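Local coordinates for polyprenyl synthetase (Zymomonas mobilis subsp. mobilis, PDB 4KKM), which probably catalyses chain elongation of allylic diphosphates with isopentenyl diphosphate, as a metal-dependent trans-prenyltransferase of the FPP/GGPP synthase family, at residues L56-M60 with L136-L141; Y62-G66 with K122-A128; R70-V76 with I97-V102; A234-I239 with Q293-L298. One frame throughout, in Å; residues are numbered along the deposited sequence.

Contact 1: L56-M60 with L136-L141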
loop_
_atom_site.group_PDB
_atom_site.type_symbol
_atom_site.label_atom_id
_atom_site.label_comp_id
_atom_site.label_asym_id
_atom_site.label_seq_id
_atom_site.Cartn_x
_atom_site.Cartn_y
_atom_site.Cartn_z
ATOM N N LEU B 56 -3.855 6.421 -15.629
ATOM C CA LEU B 56 -3.717 5.709 -14.366
ATOM C C LEU B 56 -5.077 5.265 -13.823
ATOM O O LEU B 56 -5.293 4.089 -13.511
ATOM C CB LEU B 56 -3.015 6.595 -13.334
ATOM C CG LEU B 56 -3.088 6.067 -11.894
ATOM C CD1 LEU B 56 -2.255 4.794 -11.720
ATOM C CD2 LEU B 56 -2.638 7.140 -10.908
ATOM N N VAL B 57 -5.998 6.210 -13.720
ATOM C CA VAL B 57 -7.311 5.909 -13.158
ATOM C C VAL B 57 -8.112 4.990 -14.087
ATOM O O VAL B 57 -8.856 4.125 -13.628
ATOM C CB VAL B 57 -8.092 7.208 -12.827
ATOM C CG1 VAL B 57 -9.467 6.890 -12.263
ATOM C CG2 VAL B 57 -7.291 8.066 -11.849
ATOM N N GLU B 58 -7.959 5.159 -15.399
ATOM C CA GLU B 58 -8.640 4.247 -16.318
ATOM C C GLU B 58 -8.091 2.821 -16.175
ATOM O O GLU B 58 -8.843 1.854 -16.287
ATOM C CB GLU B 58 -8.590 4.753 -17.769
ATOM C CG GLU B 58 -9.537 5.924 -17.999
ATOM C CD GLU B 58 -9.452 6.515 -19.394
ATOM O OE1 GLU B 58 -8.448 6.267 -20.097
ATOM O OE2 GLU B 58 -10.398 7.231 -19.782
ATOM N N ALA B 59 -6.792 2.704 -15.890
ATOM C CA ALA B 59 -6.175 1.404 -15.630
ATOM C C ALA B 59 -6.699 0.794 -14.332
ATOM O O ALA B 59 -6.978 -0.411 -14.260
ATOM C CB ALA B 59 -4.638 1.527 -15.587
ATOM N N MET B 60 -6.835 1.627 -13.308
ATOM C CA MET B 60 -7.382 1.172 -12.032
ATOM C C MET B 60 -8.812 0.673 -12.222
ATOM O O MET B 60 -9.192 -0.377 -11.697
ATOM C CB MET B 60 -7.339 2.292 -10.986
ATOM C CG MET B 60 -5.924 2.710 -10.566
ATOM S SD MET B 60 -5.895 4.223 -9.579
ATOM C CE MET B 60 -6.453 3.606 -7.973
ATOM N N LEU B 136 1.959 1.199 -11.615
ATOM C CA LEU B 136 1.354 2.341 -10.922
ATOM C C LEU B 136 -0.095 2.112 -10.499
ATOM O O LEU B 136 -0.483 2.469 -9.383
ATOM C CB LEU B 136 1.454 3.607 -11.781
ATOM C CG LEU B 136 2.875 4.128 -12.037
ATOM C CD1 LEU B 136 2.844 5.441 -12.813
ATOM C CD2 LEU B 136 3.648 4.298 -10.726
ATOM N N SER B 137 -0.903 1.525 -11.376
ATOM C CA SER B 137 -2.301 1.274 -11.021
ATOM C C SER B 137 -2.392 0.337 -9.818
ATOM O O SER B 137 -3.239 0.517 -8.936
ATOM C CB SER B 137 -3.093 0.720 -12.218
ATOM O OG SER B 137 -2.539 -0.502 -12.694
ATOM N N GLY B 138 -1.518 -0.665 -9.776
ATOM C CA GLY B 138 -1.455 -1.534 -8.610
ATOM C C GLY B 138 -1.020 -0.758 -7.375
ATOM O O GLY B 138 -1.608 -0.885 -6.299
ATOM N N ASP B 139 0.017 0.057 -7.529
ATOM C CA ASP B 139 0.517 0.858 -6.407
ATOM C C ASP B 139 -0.575 1.765 -5.825
ATOM O O ASP B 139 -0.713 1.881 -4.596
ATOM C CB ASP B 139 1.753 1.670 -6.816
ATOM C CG ASP B 139 2.995 0.799 -6.964
ATOM O OD1 ASP B 139 2.970 -0.341 -6.454
ATOM O OD2 ASP B 139 3.993 1.253 -7.572
ATOM N N ALA B 140 -1.363 2.380 -6.702
ATOM C CA ALA B 140 -2.404 3.310 -6.267
ATOM C C ALA B 140 -3.551 2.564 -5.603
ATOM O O ALA B 140 -4.172 3.070 -4.662
ATOM C CB ALA B 140 -2.924 4.124 -7.461
ATOM N N LEU B 141 -3.839 1.360 -6.094
ATOM C CA LEU B 141 -4.918 0.568 -5.508
ATOM C C LEU B 141 -4.588 0.118 -4.091
ATOM O O LEU B 141 -5.475 0.064 -3.235
ATOM C CB LEU B 141 -5.279 -0.635 -6.395
ATOM C CG LEU B 141 -6.201 -0.304 -7.579
ATOM C CD1 LEU B 141 -6.302 -1.487 -8.551
ATOM C CD2 LEU B 141 -7.583 0.077 -7.077
#
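Leu56 reaches helix 131-150 with one methyl, CD1, which settles against backbone as much as against side chain: it lies 3.6 Å from Ser137 N and 3.9 Å from Leu136 CB. With CG beside its carbonyl carbon (chi1 167°), the branch comes closer to the partner than the direction of CB alone would bring it. Ala59, almost a turn later, points its methyl toward the other helix and stops 3.8 Å from Ser137 CB. That serine offers carbon here, since its OG bonds back to Ser133 O of its own helix. Met60 closes the segment. Its CG lies 3.8 Å from Ser137 CB, and a bend at chi3 (76°) lays the end of the chain over Ala140, with CE 3.6 Å from Ala140 CB and 3.8 Å from Leu141 CD2. Cutting Met60 back to an alanine would probably open a gap beside Ala140 and Leu141, which nothing else in 56-60 contacts as fully. The two axes pass 8.9 Å apart at -75°, with the small Ala59, Ser137 and Ala140 at the interface. The contact joins helix 54-64 to helix 131-150 within the all-helical isoprenoid synthase fold, where helix 131-150 also meets the second subunit through Asp139.

Contact 2: Y62-G66 with K122-A128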
loop_
_atom_site.group_PDB
_atom_site.type_symbol
_atom_site.label_atom_id
_atom_site.label_comp_id
_atom_site.label_asym_id
_atom_site.label_seq_id
_atom_site.Cartn_x
_atom_site.Cartn_y
_atom_site.Cartn_z
ATOM N N TYR B 62 -10.233 -0.325 -15.069
ATOM C CA TYR B 62 -10.204 -1.514 -15.909
ATOM C C TYR B 62 -9.943 -2.772 -15.083
ATOM O O TYR B 62 -10.565 -3.814 -15.302
ATOM C CB TYR B 62 -9.138 -1.371 -16.994
ATOM C CG TYR B 62 -8.993 -2.602 -17.853
ATOM C CD1 TYR B 62 -9.858 -2.834 -18.919
ATOM C CD2 TYR B 62 -7.992 -3.530 -17.607
ATOM C CE1 TYR B 62 -9.728 -3.956 -19.708
ATOM C CE2 TYR B 62 -7.858 -4.654 -18.386
ATOM C CZ TYR B 62 -8.724 -4.861 -19.437
ATOM O OH TYR B 62 -8.589 -5.983 -20.217
ATOM N N ALA B 63 -9.020 -2.674 -14.134
ATOM C CA ALA B 63 -8.656 -3.818 -13.300
ATOM C C ALA B 63 -9.723 -4.120 -12.262
ATOM O O ALA B 63 -10.058 -5.282 -12.035
ATOM C CB ALA B 63 -7.328 -3.554 -12.600
ATOM N N ALA B 64 -10.241 -3.072 -11.626
ATOM C CA ALA B 64 -11.138 -3.227 -10.476
ATOM C C ALA B 64 -12.605 -3.463 -10.831
ATOM O O ALA B 64 -13.325 -4.129 -10.084
ATOM C CB ALA B 64 -11.016 -2.025 -9.549
ATOM N N ILE B 65 -13.045 -2.910 -11.957
ATOM C CA ILE B 65 -14.454 -2.974 -12.336
ATOM C C ILE B 65 -14.737 -4.092 -13.329
ATOM O O ILE B 65 -13.973 -4.307 -14.270
ATOM C CB ILE B 65 -14.943 -1.632 -12.931
ATOM C CG1 ILE B 65 -14.832 -0.516 -11.893
ATOM C CG2 ILE B 65 -16.380 -1.747 -13.438
ATOM C CD1 ILE B 65 -15.210 0.851 -12.438
ATOM N N GLY B 66 -15.840 -4.804 -13.105
ATOM C CA GLY B 66 -16.269 -5.864 -13.996
ATOM C C GLY B 66 -15.357 -7.064 -13.872
ATOM O O GLY B 66 -14.743 -7.493 -14.849
ATOM N N LYS B 122 -10.089 -11.751 -20.146
ATOM C CA LYS B 122 -9.798 -10.333 -20.006
ATOM C C LYS B 122 -8.297 -10.088 -20.118
ATOM O O LYS B 122 -7.524 -10.620 -19.319
ATOM C CB LYS B 122 -10.313 -9.858 -18.646
ATOM C CG LYS B 122 -10.203 -8.370 -18.381
ATOM C CD LYS B 122 -10.946 -8.024 -17.101
ATOM C CE LYS B 122 -10.875 -6.543 -16.793
ATOM N NZ LYS B 122 -11.735 -6.176 -15.632
ATOM N N PRO B 123 -7.877 -9.295 -21.122
ATOM C CA PRO B 123 -6.449 -8.986 -21.212
ATOM C C PRO B 123 -5.988 -8.255 -19.958
ATOM O O PRO B 123 -6.731 -7.458 -19.384
ATOM C CB PRO B 123 -6.350 -8.081 -22.450
ATOM C CG PRO B 123 -7.731 -7.585 -22.695
ATOM C CD PRO B 123 -8.652 -8.666 -22.205
ATOM N N THR B 124 -4.773 -8.555 -19.523
ATOM C CA THR B 124 -4.242 -7.964 -18.307
ATOM C C THR B 124 -3.909 -6.488 -18.500
ATOM O O THR B 124 -3.842 -5.997 -19.628
ATOM C CB THR B 124 -3.006 -8.729 -17.832
ATOM O OG1 THR B 124 -2.061 -8.807 -18.908
ATOM C CG2 THR B 124 -3.401 -10.143 -17.400
ATOM N N VAL B 125 -3.704 -5.784 -17.392
ATOM C CA VAL B 125 -3.471 -4.343 -17.435
ATOM C C VAL B 125 -2.242 -3.973 -18.269
ATOM O O VAL B 125 -2.294 -3.049 -19.084
ATOM C CB VAL B 125 -3.365 -3.749 -16.013
ATOM C CG1 VAL B 125 -2.911 -2.276 -16.058
ATOM C CG2 VAL B 125 -4.698 -3.901 -15.299
ATOM N N HIS B 126 -1.146 -4.706 -18.090
ATOM C CA HIS B 126 0.075 -4.394 -18.827
ATOM C C HIS B 126 -0.101 -4.620 -20.330
ATOM O O HIS B 126 0.621 -4.043 -21.136
ATOM C CB HIS B 126 1.290 -5.157 -18.278
ATOM C CG HIS B 126 1.228 -6.638 -18.477
ATOM N ND1 HIS B 126 1.951 -7.294 -19.453
ATOM C CD2 HIS B 126 0.540 -7.601 -17.816
ATOM C CE1 HIS B 126 1.708 -8.587 -19.388
ATOM N NE2 HIS B 126 0.852 -8.801 -18.402
ATOM N N LYS B 127 -1.081 -5.440 -20.700
ATOM C CA LYS B 127 -1.374 -5.684 -22.110
ATOM C C LYS B 127 -2.322 -4.633 -22.693
ATOM O O LYS B 127 -2.063 -4.075 -23.759
ATOM C CB LYS B 127 -1.949 -7.089 -22.305
ATOM C CG LYS B 127 -0.989 -8.198 -21.917
ATOM C CD LYS B 127 0.314 -8.119 -22.711
ATOM C CE LYS B 127 0.225 -8.867 -24.035
ATOM N NZ LYS B 127 -0.724 -8.251 -25.006
ATOM N N ALA B 128 -3.422 -4.370 -21.994
ATOM C CA ALA B 128 -4.388 -3.369 -22.441
ATOM C C ALA B 128 -3.796 -1.964 -22.349
ATOM O O ALA B 128 -4.140 -1.073 -23.126
ATOM C CB ALA B 128 -5.668 -3.462 -21.618
#
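Val125 CG2 touches two residues of helix 54-64, lying 3.8 Å from Ala63 CB and 4.0 Å from Tyr62 CD2 at the edge of the tyrosine ring. The ring itself is the middle layer of a sandwich. Ala128 CB rests on one face, 4.0 Å from Tyr62 CZ, while the extended aliphatic chain of Lys122 runs across the other, its CE 3.9 Å from the ring centroid in a CH-pi contact. Tyr62 gets there with CG anti to its backbone nitrogen (chi1 177°), passing alongside the lysine in the opposite direction. Lys122 and Pro123 form the second strand of the small hairpin that follows the aspartate-rich DDxxxxD motif of the family, whose Asp108 and Asp114 bind calcium here; the contact thus fastens the chain beyond the metal site to the end of helix 54-64. Farther out, Lys122 NZ stands 4.8 Å from the Tyr62 ring centroid and only 2° off its normal, a cation-pi arrangement. At the ring edge Tyr62 OH donates a short 2.5 Å hydrogen bond to Pro123 O, tilted from the carbonyl plane. With a leucine in place of Tyr62, Pro123 O would probably lose this donor and the lysine chain the flat surface it lies on. Lys122 NZ also donates to Tyr62 O at 2.7 Å, nearly in line with the carbonyl (175°), at a helix end whose dipole would probably welcome a positive charge. Weak bonds follow from the same ammonium to Ile65 O and Gly66 O.

Contact 3: R70-V76 with I97-V102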
loop_
_atom_site.group_PDB
_atom_site.type_symbol
_atom_site.label_atom_id
_atom_site.label_comp_id
_atom_site.label_asym_id
_atom_site.label_seq_id
_atom_site.Cartn_x
_atom_site.Cartn_y
_atom_site.Cartn_z
ATOM N N ARG B 70 -15.657 -11.681 -6.872
ATOM C CA ARG B 70 -15.690 -10.933 -5.617
ATOM C C ARG B 70 -15.813 -11.861 -4.419
ATOM O O ARG B 70 -16.636 -11.635 -3.526
ATOM C CB ARG B 70 -16.842 -9.932 -5.607
ATOM C CG ARG B 70 -17.001 -9.138 -6.886
ATOM C CD ARG B 70 -15.737 -8.390 -7.243
ATOM N NE ARG B 70 -16.010 -7.381 -8.260
ATOM C CZ ARG B 70 -15.106 -6.539 -8.739
ATOM N NH1 ARG B 70 -13.851 -6.580 -8.294
ATOM N NH2 ARG B 70 -15.461 -5.651 -9.661
ATOM N N LEU B 71 -15.014 -12.921 -4.418
ATOM C CA LEU B 71 -15.023 -13.869 -3.312
ATOM C C LEU B 71 -14.705 -13.176 -1.991
ATOM O O LEU B 71 -15.304 -13.477 -0.959
ATOM C CB LEU B 71 -14.031 -15.002 -3.566
ATOM C CG LEU B 71 -13.846 -15.953 -2.382
ATOM C CD1 LEU B 71 -15.166 -16.661 -2.069
ATOM C CD2 LEU B 71 -12.729 -16.954 -2.658
ATOM N N ARG B 72 -13.767 -12.236 -2.017
ATOM C CA ARG B 72 -13.372 -11.579 -0.777
ATOM C C ARG B 72 -14.422 -10.586 -0.245
ATOM O O ARG B 72 -14.756 -10.626 0.938
ATOM C CB ARG B 72 -11.950 -11.002 -0.879
ATOM C CG ARG B 72 -10.905 -12.122 -0.943
ATOM C CD ARG B 72 -9.631 -11.730 -1.694
ATOM N NE ARG B 72 -8.811 -12.911 -1.980
ATOM C CZ ARG B 72 -9.011 -13.735 -3.005
ATOM N NH1 ARG B 72 -10.003 -13.515 -3.861
ATOM N NH2 ARG B 72 -8.217 -14.784 -3.174
ATOM N N PRO B 73 -14.961 -9.710 -1.113
ATOM C CA PRO B 73 -16.127 -8.934 -0.670
ATOM C C PRO B 73 -17.279 -9.811 -0.177
ATOM O O PRO B 73 -17.935 -9.466 0.811
ATOM C CB PRO B 73 -16.535 -8.178 -1.935
ATOM C CG PRO B 73 -15.230 -7.951 -2.645
ATOM C CD PRO B 73 -14.412 -9.199 -2.384
ATOM N N LEU B 74 -17.507 -10.939 -0.842
ATOM C CA LEU B 74 -18.589 -11.841 -0.463
ATOM C C LEU B 74 -18.389 -12.372 0.956
ATOM O O LEU B 74 -19.334 -12.447 1.741
ATOM C CB LEU B 74 -18.691 -13.004 -1.456
ATOM C CG LEU B 74 -19.716 -14.088 -1.122
ATOM C CD1 LEU B 74 -21.138 -13.531 -1.218
ATOM C CD2 LEU B 74 -19.525 -15.300 -2.030
ATOM N N LEU B 75 -17.153 -12.740 1.282
ATOM C CA LEU B 75 -16.832 -13.214 2.629
ATOM C C LEU B 75 -17.040 -12.130 3.680
ATOM O O LEU B 75 -17.540 -12.404 4.772
ATOM C CB LEU B 75 -15.387 -13.716 2.688
ATOM C CG LEU B 75 -15.131 -15.063 2.008
ATOM C CD1 LEU B 75 -13.633 -15.320 1.889
ATOM C CD2 LEU B 75 -15.818 -16.179 2.784
ATOM N N VAL B 76 -16.637 -10.903 3.364
ATOM C CA VAL B 76 -16.862 -9.786 4.275
ATOM C C VAL B 76 -18.355 -9.598 4.531
ATOM O O VAL B 76 -18.796 -9.536 5.682
ATOM C CB VAL B 76 -16.267 -8.469 3.732
ATOM C CG1 VAL B 76 -16.705 -7.294 4.603
ATOM C CG2 VAL B 76 -14.749 -8.562 3.670
ATOM N N ILE B 97 -10.756 -4.680 0.746
ATOM C CA ILE B 97 -9.989 -5.920 0.608
ATOM C C ILE B 97 -9.829 -6.258 -0.868
ATOM O O ILE B 97 -8.805 -6.806 -1.291
ATOM C CB ILE B 97 -10.597 -7.124 1.421
ATOM C CG1 ILE B 97 -9.676 -8.352 1.366
ATOM C CG2 ILE B 97 -11.994 -7.493 0.926
ATOM C CD1 ILE B 97 -8.282 -8.086 1.912
ATOM N N GLU B 98 -10.831 -5.900 -1.661
ATOM C CA GLU B 98 -10.779 -6.168 -3.092
ATOM C C GLU B 98 -9.725 -5.286 -3.760
ATOM O O GLU B 98 -9.140 -5.673 -4.766
ATOM C CB GLU B 98 -12.162 -5.989 -3.735
ATOM C CG GLU B 98 -12.265 -6.441 -5.191
ATOM C CD GLU B 98 -12.203 -7.958 -5.389
ATOM O OE1 GLU B 98 -11.970 -8.713 -4.418
ATOM O OE2 GLU B 98 -12.382 -8.397 -6.544
ATOM N N CYS B 99 -9.465 -4.113 -3.187
ATOM C CA CYS B 99 -8.359 -3.283 -3.660
ATOM C C CYS B 99 -7.033 -4.028 -3.575
ATOM O O CYS B 99 -6.235 -4.008 -4.511
ATOM C CB CYS B 99 -8.254 -1.989 -2.857
ATOM S SG CYS B 99 -9.465 -0.737 -3.304
ATOM N N ILE B 100 -6.800 -4.670 -2.439
ATOM C CA ILE B 100 -5.568 -5.425 -2.225
ATOM C C ILE B 100 -5.493 -6.630 -3.161
ATOM O O ILE B 100 -4.455 -6.897 -3.770
ATOM C CB ILE B 100 -5.462 -5.891 -0.771
ATOM C CG1 ILE B 100 -5.457 -4.681 0.173
ATOM C CG2 ILE B 100 -4.241 -6.806 -0.575
ATOM C CD1 ILE B 100 -4.330 -3.684 -0.085
ATOM N N HIS B 101 -6.601 -7.352 -3.283
ATOM C CA HIS B 101 -6.645 -8.515 -4.161
ATOM C C HIS B 101 -6.386 -8.111 -5.612
ATOM O O HIS B 101 -5.563 -8.715 -6.301
ATOM C CB HIS B 101 -7.999 -9.218 -4.037
ATOM C CG HIS B 101 -8.181 -10.358 -4.989
ATOM N ND1 HIS B 101 -7.346 -11.454 -5.016
ATOM C CD2 HIS B 101 -9.112 -10.578 -5.954
ATOM C CE1 HIS B 101 -7.749 -12.296 -5.950
ATOM N NE2 HIS B 101 -8.821 -11.783 -6.533
ATOM N N VAL B 102 -7.088 -7.080 -6.071
ATOM C CA VAL B 102 -6.966 -6.648 -7.460
ATOM C C VAL B 102 -5.558 -6.127 -7.756
ATOM O O VAL B 102 -4.964 -6.496 -8.768
ATOM C CB VAL B 102 -8.036 -5.602 -7.827
ATOM C CG1 VAL B 102 -7.698 -4.907 -9.156
ATOM C CG2 VAL B 102 -9.411 -6.264 -7.879
HETATM O O HOH W 1 -12.714 -10.736 -7.605
HETATM O O HOH W 2 -12.139 -11.407 -4.263
#
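Arg72 and His101 lie flat on one another, guanidinium over imidazole, with centres 3.7 Å apart and planes only 8° from parallel. NH1 sits over the ring, 3.3 Å from His101 CE1; it comes near His101 NE2 as well, but at an angle unfit for a hydrogen bond, so the pair is a stack. A water fixes the rotation of the guanidinium from its edge: in the guanidinium plane, it accepts from Arg72 NH1 at 3.0 Å and from Arg72 N, and donates to Glu98 OE1 at 2.7 Å. Arg70 treats the same glutamate differently. Its NH1 bonds to Glu98 OE2 at 2.9 Å, the acceptor in the guanidinium plane but met on its anti side, and the two flat groups stand 72° apart. A bend at chi2 of Glu98 (71°) turns the carboxylate to the start of helix 71-80, where a second water links OE2 to Arg70 N; a negative charge there would probably suit the helix dipole. Pro73 brings its CD to 3.2 Å from Glu98 OE1, and beside it Ile97 CG2 touches both Arg72 CB and Val76 CG2, one turn apart. Arg70 has a further salt bridge with Asp39. Arg70 to Pro73 end the GGKRLRP sequence of the family, and His101 lies two turns before the calcium ligand Asp108. Helices 71-80 and 87-109 run nearly antiparallel, with helix 208-221 packed on Arg72, helix 24-45 on Arg70 and Leu74, helix 131-150 on Cys99, Ile100 and Val102, and helix 158-172 on Ile97 and Ile100.

Contact 4: A234-I239 with Q293-L298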
loop_
_atom_site.group_PDB
_atom_site.type_symbol
_atom_site.label_atom_id
_atom_site.label_comp_id
_atom_site.label_asym_id
_atom_site.label_seq_id
_atom_site.Cartn_x
_atom_site.Cartn_y
_atom_site.Cartn_z
ATOM N N ALA B 234 -10.481 -19.225 12.153
ATOM C CA ALA B 234 -10.293 -20.655 11.928
ATOM C C ALA B 234 -11.058 -21.124 10.687
ATOM O O ALA B 234 -10.582 -21.978 9.938
ATOM C CB ALA B 234 -10.731 -21.452 13.164
ATOM N N TYR B 235 -12.253 -20.574 10.482
ATOM C CA TYR B 235 -13.020 -20.862 9.272
ATOM C C TYR B 235 -12.230 -20.427 8.044
ATOM O O TYR B 235 -12.141 -21.165 7.060
ATOM C CB TYR B 235 -14.378 -20.155 9.311
ATOM C CG TYR B 235 -15.112 -20.075 7.979
ATOM C CD1 TYR B 235 -14.809 -19.079 7.050
ATOM C CD2 TYR B 235 -16.135 -20.971 7.668
ATOM C CE1 TYR B 235 -15.480 -18.987 5.841
ATOM C CE2 TYR B 235 -16.816 -20.887 6.449
ATOM C CZ TYR B 235 -16.481 -19.887 5.542
ATOM O OH TYR B 235 -17.142 -19.777 4.334
ATOM N N ALA B 236 -11.675 -19.218 8.099
ATOM C CA ALA B 236 -10.901 -18.689 6.981
ATOM C C ALA B 236 -9.691 -19.557 6.706
ATOM O O ALA B 236 -9.332 -19.799 5.553
ATOM C CB ALA B 236 -10.450 -17.262 7.260
ATOM N N ARG B 237 -9.047 -20.000 7.777
ATOM C CA ARG B 237 -7.856 -20.826 7.654
ATOM C C ARG B 237 -8.197 -22.120 6.915
ATOM O O ARG B 237 -7.482 -22.545 5.997
ATOM C CB ARG B 237 -7.305 -21.136 9.046
ATOM C CG ARG B 237 -6.180 -22.163 9.066
ATOM C CD ARG B 237 -6.002 -22.738 10.470
ATOM N NE ARG B 237 -7.108 -23.626 10.821
ATOM C CZ ARG B 237 -7.509 -23.876 12.064
ATOM N NH1 ARG B 237 -6.891 -23.302 13.089
ATOM N NH2 ARG B 237 -8.529 -24.701 12.280
ATOM N N ASP B 238 -9.309 -22.733 7.307
ATOM C CA ASP B 238 -9.712 -24.011 6.726
ATOM C C ASP B 238 -10.191 -23.888 5.280
ATOM O O ASP B 238 -9.772 -24.670 4.437
ATOM C CB ASP B 238 -10.758 -24.721 7.602
ATOM C CG ASP B 238 -10.178 -25.209 8.919
ATOM O OD1 ASP B 238 -8.935 -25.282 9.032
ATOM O OD2 ASP B 238 -10.962 -25.509 9.844
ATOM N N ILE B 239 -11.048 -22.912 4.977
ATOM C CA ILE B 239 -11.465 -22.730 3.582
ATOM C C ILE B 239 -10.314 -22.278 2.681
ATOM O O ILE B 239 -10.282 -22.614 1.499
ATOM C CB ILE B 239 -12.667 -21.761 3.396
ATOM C CG1 ILE B 239 -12.320 -20.349 3.876
ATOM C CG2 ILE B 239 -13.900 -22.291 4.092
ATOM C CD1 ILE B 239 -13.118 -19.251 3.182
ATOM N N GLN B 293 -14.574 -29.131 8.545
ATOM C CA GLN B 293 -13.918 -28.449 9.653
ATOM C C GLN B 293 -14.241 -26.955 9.673
ATOM O O GLN B 293 -14.515 -26.390 10.731
ATOM C CB GLN B 293 -12.404 -28.677 9.605
ATOM C CG GLN B 293 -11.999 -30.095 9.991
ATOM C CD GLN B 293 -10.574 -30.429 9.598
ATOM O OE1 GLN B 293 -9.724 -29.549 9.498
ATOM N NE2 GLN B 293 -10.312 -31.708 9.363
ATOM N N ALA B 294 -14.209 -26.322 8.502
ATOM C CA ALA B 294 -14.533 -24.903 8.392
ATOM C C ALA B 294 -15.938 -24.639 8.919
ATOM O O ALA B 294 -16.167 -23.713 9.706
ATOM C CB ALA B 294 -14.402 -24.430 6.932
ATOM N N ILE B 295 -16.878 -25.475 8.503
ATOM C CA ILE B 295 -18.271 -25.285 8.875
ATOM C C ILE B 295 -18.483 -25.505 10.376
ATOM O O ILE B 295 -19.246 -24.774 11.012
ATOM C CB ILE B 295 -19.198 -26.174 8.015
ATOM C CG1 ILE B 295 -19.279 -25.605 6.595
ATOM C CG2 ILE B 295 -20.590 -26.287 8.637
ATOM C CD1 ILE B 295 -19.949 -26.528 5.597
ATOM N N ALA B 296 -17.778 -26.484 10.941
ATOM C CA ALA B 296 -17.899 -26.792 12.365
ATOM C C ALA B 296 -17.545 -25.603 13.265
ATOM O O ALA B 296 -18.088 -25.473 14.361
ATOM C CB ALA B 296 -17.066 -28.028 12.734
ATOM N N HIS B 297 -16.650 -24.732 12.796
ATOM C CA HIS B 297 -16.298 -23.528 13.550
ATOM C C HIS B 297 -17.516 -22.623 13.741
ATOM O O HIS B 297 -17.564 -21.826 14.676
ATOM C CB HIS B 297 -15.157 -22.748 12.877
ATOM C CG HIS B 297 -13.873 -23.513 12.774
ATOM N ND1 HIS B 297 -13.255 -24.087 13.863
ATOM C CD2 HIS B 297 -13.085 -23.795 11.706
ATOM C CE1 HIS B 297 -12.149 -24.698 13.472
ATOM N NE2 HIS B 297 -12.023 -24.532 12.167
ATOM N N LEU B 298 -18.504 -22.771 12.860
ATOM C CA LEU B 298 -19.681 -21.906 12.845
ATOM C C LEU B 298 -20.857 -22.517 13.602
ATOM O O LEU B 298 -21.967 -21.994 13.553
ATOM C CB LEU B 298 -20.112 -21.623 11.403
ATOM C CG LEU B 298 -19.049 -21.055 10.459
ATOM C CD1 LEU B 298 -19.611 -20.931 9.052
ATOM C CD2 LEU B 298 -18.554 -19.709 10.959
#
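His297, in the end region of helix 280-296, joins it to helix 226-253 away from the calcium site, its CB 4.5 Å from Tyr235 CB. Its CG, placed beside the backbone nitrogen (chi1 -62°), begins a ring that has Ala234 CB beneath it: that methyl is 3.5 Å from the centroid, almost on the ring normal, in a CH-pi contact. ND1 faces this methyl too. CD2 lies 3.5 Å from Tyr235 N, and CE1 is near Arg237 NH2. Over the opposite face, toward the rim, comes Gln293 O of its own segment. The tip, NE2, donates to Asp238 OD2 at 2.7 Å; the bond is bent (139°) and reaches the oxygen from above the carboxylate plane. Deeper down, Ala294 CB packs 3.6 Å from Ile239 CG2, and Leu298 CD1 lies 3.7 Å from Tyr235 CD2, while the tyrosine hydroxyl bonds to Leu308 O. The other carboxylate oxygen of Asp238 is held by Arg237 NE at 3.0 Å in a salt bridge within the helix. Asp238 is therefore gripped on both oxygens, which fixes its rotation, and its negative charge would probably make a protonated His297 easier to keep, though the arginine would partly offset this.

Contacts 1 and 3 are buried, yet unlike: contact 1, at the subunit interface, has no hydrogen bond across its segments and rests on van der Waals contacts, whereas contact 3, near the chain's centre, buries a salt bridge, a stacked arginine and bridging waters. Contacts 2 and 4 are partly buried, and both mix apolar packing with polar bonds, cation-pi and carbonyl bonds in one and a histidine-carboxylate pair, its Asp238 buried, in the other. Contacts 1 and 2 share helix 54-64 and meet where Val125 CG1 touches Ser137 OG. Contact 3 joins the others through Val102 against Ala63 and Leu141, and through Leu75 against Ile239. Contact 4 lies across the chain from contacts 1 and 2.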